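Local coordinates for protein amino Transferase (Eubacterium rectale, PDB 3ELE) that probably catalyses pyridoxal-5'-phosphate-dependent transfer of amino groups, as a fold-type I enzyme of the class I and II aminotransferase family, at residues L320-Y325 against F389-Y393; D343-C349 against P368-R372. All coordinates share one frame; numbering follows the deposited sequence.

Interaction 1 (L320-Y325 against F389-Y393); sequences LTRIGY and FEKIY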
# COMPACT_ATOMS: atom_id res chain seq x y z
N LEU A 320 22.30 -10.05 -31.79
CA LEU A 320 22.89 -8.70 -31.68
C LEU A 320 24.41 -8.74 -31.79
O LEU A 320 25.00 -7.90 -32.47
CB LEU A 320 22.44 -7.99 -30.39
CG LEU A 320 20.98 -7.55 -30.25
CD1 LEU A 320 20.85 -6.76 -28.92
CD2 LEU A 320 20.47 -6.71 -31.41
N THR A 321 25.04 -9.69 -31.09
CA THR A 321 26.49 -9.89 -31.16
C THR A 321 26.94 -10.19 -32.61
O THR A 321 27.84 -9.55 -33.13
CB THR A 321 26.92 -11.00 -30.19
OG1 THR A 321 26.60 -10.59 -28.86
CG2 THR A 321 28.41 -11.31 -30.29
N ARG A 322 26.25 -11.14 -33.25
CA ARG A 322 26.53 -11.54 -34.65
C ARG A 322 26.50 -10.36 -35.64
O ARG A 322 27.31 -10.31 -36.57
CB ARG A 322 25.54 -12.65 -35.06
CG ARG A 322 25.69 -13.26 -36.46
CD ARG A 322 27.09 -13.85 -36.71
NE ARG A 322 27.48 -14.87 -35.72
CZ ARG A 322 28.69 -15.42 -35.61
NH1 ARG A 322 29.70 -15.06 -36.40
NH2 ARG A 322 28.90 -16.35 -34.67
N ILE A 323 25.57 -9.41 -35.42
CA ILE A 323 25.45 -8.18 -36.25
C ILE A 323 26.63 -7.22 -36.04
O ILE A 323 27.09 -6.59 -37.01
CB ILE A 323 24.10 -7.43 -35.99
CG1 ILE A 323 22.94 -8.22 -36.60
CG2 ILE A 323 24.09 -6.03 -36.63
CD1 ILE A 323 21.56 -7.70 -36.15
N GLY A 324 27.13 -7.15 -34.81
CA GLY A 324 28.25 -6.28 -34.42
C GLY A 324 28.04 -5.42 -33.18
O GLY A 324 28.93 -4.67 -32.84
N TYR A 325 26.87 -5.52 -32.53
CA TYR A 325 26.58 -4.77 -31.31
C TYR A 325 27.37 -5.31 -30.14
O TYR A 325 27.65 -6.51 -30.10
CB TYR A 325 25.08 -4.84 -30.96
CG TYR A 325 24.16 -4.12 -31.91
CD1 TYR A 325 23.87 -2.76 -31.74
CD2 TYR A 325 23.53 -4.80 -32.96
CE1 TYR A 325 22.99 -2.09 -32.60
CE2 TYR A 325 22.66 -4.14 -33.83
CZ TYR A 325 22.39 -2.79 -33.64
OH TYR A 325 21.53 -2.12 -34.48
N PHE A 389 17.32 -4.51 -36.59
CA PHE A 389 18.60 -4.33 -35.88
C PHE A 389 19.81 -4.22 -36.81
O PHE A 389 20.70 -3.38 -36.59
CB PHE A 389 18.87 -5.44 -34.86
CG PHE A 389 18.17 -5.22 -33.54
CD1 PHE A 389 18.56 -4.16 -32.72
CD2 PHE A 389 17.16 -6.08 -33.11
CE1 PHE A 389 17.94 -3.94 -31.49
CE2 PHE A 389 16.52 -5.86 -31.87
CZ PHE A 389 16.90 -4.80 -31.07
N GLU A 390 19.83 -5.06 -37.84
CA GLU A 390 20.86 -5.06 -38.87
C GLU A 390 20.85 -3.74 -39.66
O GLU A 390 21.91 -3.19 -39.96
CB GLU A 390 20.64 -6.25 -39.82
CG GLU A 390 21.68 -6.49 -40.89
CD GLU A 390 21.35 -7.71 -41.76
OE1 GLU A 390 20.16 -7.96 -42.08
OE2 GLU A 390 22.30 -8.42 -42.14
N LYS A 391 19.65 -3.25 -39.99
CA LYS A 391 19.49 -1.98 -40.73
C LYS A 391 19.92 -0.78 -39.87
O LYS A 391 20.56 0.14 -40.38
CB LYS A 391 18.05 -1.82 -41.23
CG LYS A 391 17.86 -0.65 -42.18
CD LYS A 391 16.52 -0.74 -42.90
CE LYS A 391 16.28 0.49 -43.77
NZ LYS A 391 15.00 0.39 -44.56
N ILE A 392 19.56 -0.81 -38.58
CA ILE A 392 19.99 0.24 -37.63
C ILE A 392 21.53 0.31 -37.59
O ILE A 392 22.10 1.39 -37.74
CB ILE A 392 19.43 0.02 -36.20
CG1 ILE A 392 17.90 0.18 -36.17
CG2 ILE A 392 20.06 0.99 -35.20
CD1 ILE A 392 17.27 -0.50 -34.95
N TYR A 393 22.16 -0.85 -37.43
CA TYR A 393 23.63 -0.99 -37.41
C TYR A 393 24.28 -0.38 -38.66
O TYR A 393 25.24 0.38 -38.55
CB TYR A 393 24.01 -2.47 -37.30
CG TYR A 393 25.45 -2.67 -36.96
CD1 TYR A 393 25.87 -2.60 -35.62
CD2 TYR A 393 26.41 -2.90 -37.95
CE1 TYR A 393 27.19 -2.77 -35.28
CE2 TYR A 393 27.75 -3.08 -37.61
CZ TYR A 393 28.12 -3.01 -36.26
OH TYR A 393 29.40 -3.17 -35.88
O HOH W 1 31.02 -3.58 -33.92
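Leu320 and Ile323, in the last turn of helix 306-323, face Phe389 and Glu390 of helix 379-396, the closer approach being between Ile323 CA and Glu390 CA at 6.1 Å. The two helices belong to the smaller, C-terminal domain of the aminotransferase fold, and the first ends in a Schellman motif: Tyr325 N bonds back to Leu320 O, Gly324 N makes a weak bond to Thr321 O, and Gly324 takes a positive phi. This turn swings Tyr325 back over the second helix, where it joins Phe389 and Tyr393 in an aromatic cluster. Leu320 sets one methyl over the face of Phe389, a CH-pi contact with CD2 3.5 Å from the centroid of the Phe389 ring. Ile323 splits its branches: CD1 lies against Phe389 CB and the backbone at Glu390, while CG2 packs 3.6 Å from Tyr393 CB. Both Phe389 and Tyr393 turn an edge toward the face of Tyr325. The Phe389 ring is offset, its plane at 83° to that of Tyr325; the Tyr393 centroid is 5.2 Å from that of Tyr325, with CD1 over the middle of that ring. Tyr325 OH donates to Phe389 O at 2.6 Å, and that carbonyl also accepts the helical bond from Tyr393 N, so two donors grip it and the Tyr325 ring is fixed at its far end. Phe40 and Ile373 also pack on Phe389. A chi1 of -167° sends the Tyr393 ring away from its own backbone N and toward the turn, where Ile323 O lies over one face, toward the rim, and CE1 approaches Gly324. Beside Tyr393 OH a water spans the two segments, 2.6 Å from Gly324 O, to which it donates, and 2.6 Å from Tyr393 OH.

Interaction 2 (D343-C349 against P368-R372); sequences DDSNAFC and PGWVR
Val371, Ser345 and Gly369 bury the most surface here, where the first turn of helix 345-353 packs on strand 370-374 of the antiparallel sheet in the small aminotransferase domain; the axes of the short segments 345-349 and 370-372 run at 53° and come within 8.7 Å. Ser345 OG donates to Trp370 O at 3.0 Å, approaching 32° out of the carbonyl plane. Its chi1 of -49° folds the hydroxyl beside the backbone N, which also places OG close to Gly369. With an alanine here, Trp370 O would probably lose this donor, and the helix start would be less firmly tied to the strand. Gly369, with positive phi, sets its CA 3.4 Å from Asp343 O, a CA-H...O contact. Just beyond, Asp344 is the N-cap, its OD1 accepting weak bonds from Asn346 N and Ala347 N. Val371 is directed toward the helix, and its CG1 meets Cys349 SG at 3.7 Å and the edge of the Phe348 ring. The next residue, Arg372, bonds Asn183 of the pyridoxal-5'-phosphate pocket, linking the strand to the cofactor site. One water accepts from both backbones, 3.0 Å from Ser345 N and 3.1 Å from Gly369 N.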
# COMPACT_ATOMS: atom_id res chain seq x y z
N ASP A 343 27.84 7.90 -28.79
CA ASP A 343 27.83 8.32 -27.38
C ASP A 343 26.46 8.79 -26.90
O ASP A 343 26.12 8.59 -25.73
CB ASP A 343 28.81 9.50 -27.13
CG ASP A 343 30.28 9.14 -27.33
OD1 ASP A 343 30.65 7.94 -27.30
OD2 ASP A 343 31.06 10.10 -27.50
N ASP A 344 25.69 9.44 -27.79
CA ASP A 344 24.36 9.94 -27.45
C ASP A 344 23.32 8.84 -27.63
O ASP A 344 22.79 8.65 -28.72
CB ASP A 344 24.02 11.19 -28.29
CG ASP A 344 22.72 11.88 -27.85
OD1 ASP A 344 21.94 11.32 -27.07
OD2 ASP A 344 22.46 13.00 -28.33
N SER A 345 23.05 8.11 -26.54
CA SER A 345 22.02 7.05 -26.51
C SER A 345 20.63 7.50 -26.93
O SER A 345 19.89 6.72 -27.52
CB SER A 345 21.90 6.45 -25.13
OG SER A 345 23.16 6.10 -24.64
N ASN A 346 20.28 8.76 -26.64
CA ASN A 346 18.96 9.31 -27.02
C ASN A 346 18.84 9.42 -28.55
O ASN A 346 17.82 9.02 -29.12
CB ASN A 346 18.68 10.66 -26.34
CG ASN A 346 18.75 10.59 -24.81
OD1 ASN A 346 17.87 10.04 -24.17
ND2 ASN A 346 19.80 11.17 -24.24
N ALA A 347 19.90 9.94 -29.18
CA ALA A 347 20.00 10.05 -30.64
C ALA A 347 20.01 8.65 -31.27
O ALA A 347 19.37 8.43 -32.31
CB ALA A 347 21.26 10.83 -31.03
N PHE A 348 20.71 7.71 -30.64
CA PHE A 348 20.70 6.30 -31.07
C PHE A 348 19.30 5.65 -30.95
O PHE A 348 18.89 4.94 -31.87
CB PHE A 348 21.75 5.47 -30.32
CG PHE A 348 21.68 3.99 -30.61
CD1 PHE A 348 21.98 3.51 -31.88
CD2 PHE A 348 21.31 3.08 -29.62
CE1 PHE A 348 21.90 2.13 -32.17
CE2 PHE A 348 21.25 1.71 -29.89
CZ PHE A 348 21.55 1.23 -31.17
N CYS A 349 18.59 5.91 -29.85
CA CYS A 349 17.22 5.38 -29.66
C CYS A 349 16.24 5.94 -30.68
O CYS A 349 15.27 5.25 -31.01
CB CYS A 349 16.70 5.58 -28.25
SG CYS A 349 17.56 4.54 -27.12
N PRO A 368 24.89 6.94 -19.57
CA PRO A 368 24.95 7.43 -20.95
C PRO A 368 25.81 6.52 -21.86
O PRO A 368 26.78 5.89 -21.39
CB PRO A 368 25.61 8.82 -20.82
CG PRO A 368 25.50 9.19 -19.38
CD PRO A 368 25.46 7.92 -18.62
N GLY A 369 25.44 6.47 -23.13
CA GLY A 369 26.11 5.63 -24.12
C GLY A 369 25.62 4.20 -24.24
O GLY A 369 26.09 3.48 -25.12
N TRP A 370 24.68 3.78 -23.38
CA TRP A 370 24.12 2.42 -23.36
C TRP A 370 22.62 2.48 -23.48
O TRP A 370 22.02 3.56 -23.41
CB TRP A 370 24.49 1.73 -22.04
CG TRP A 370 25.93 1.41 -21.90
CD1 TRP A 370 26.92 2.30 -21.62
CD2 TRP A 370 26.57 0.13 -22.05
NE1 TRP A 370 28.13 1.65 -21.58
CE2 TRP A 370 27.94 0.32 -21.82
CE3 TRP A 370 26.10 -1.17 -22.34
CZ2 TRP A 370 28.89 -0.74 -21.87
CZ3 TRP A 370 27.02 -2.24 -22.39
CH2 TRP A 370 28.41 -2.01 -22.15
N VAL A 371 22.02 1.33 -23.74
CA VAL A 371 20.56 1.19 -23.80
C VAL A 371 20.12 -0.10 -23.11
O VAL A 371 20.91 -1.03 -22.98
CB VAL A 371 20.03 1.20 -25.24
CG1 VAL A 371 20.38 2.52 -25.93
CG2 VAL A 371 20.54 -0.04 -26.05
N ARG A 372 18.87 -0.12 -22.68
CA ARG A 372 18.26 -1.28 -22.06
C ARG A 372 17.22 -1.83 -23.04
O ARG A 372 16.31 -1.11 -23.47
CB ARG A 372 17.56 -0.92 -20.75
CG ARG A 372 17.03 -2.18 -20.05
CD ARG A 372 16.12 -1.86 -18.91
NE ARG A 372 14.79 -1.46 -19.34
CZ ARG A 372 13.75 -1.26 -18.53
NH1 ARG A 372 13.86 -1.39 -17.22
NH2 ARG A 372 12.57 -0.90 -19.03
O HOH W 2 23.67 8.99 -23.76

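Along the chain, residues 320-325, at the end of helix 306-323, supply the first half of interaction 1; strands 327-328 and 335-339 follow, then residues 343-349, at the start of helix 345-353, open interaction 2. Strand 370-374 closes that shorter loop, after which helix 379-396 is the next element and closes the longer loop of interaction 1. Interaction 2 is therefore nested inside interaction 1. Interaction 1 joins the end of helix 306-323 to helix 379-396; interaction 2 holds helix 345-353 to the antiparallel sheet of the same domain. Their centres lie about 15 Å apart, yet Phe348 bridges them: its CE1 is 3.7 Å from Ile392 CG2 and its CZ 3.9 Å from Tyr325 CE1.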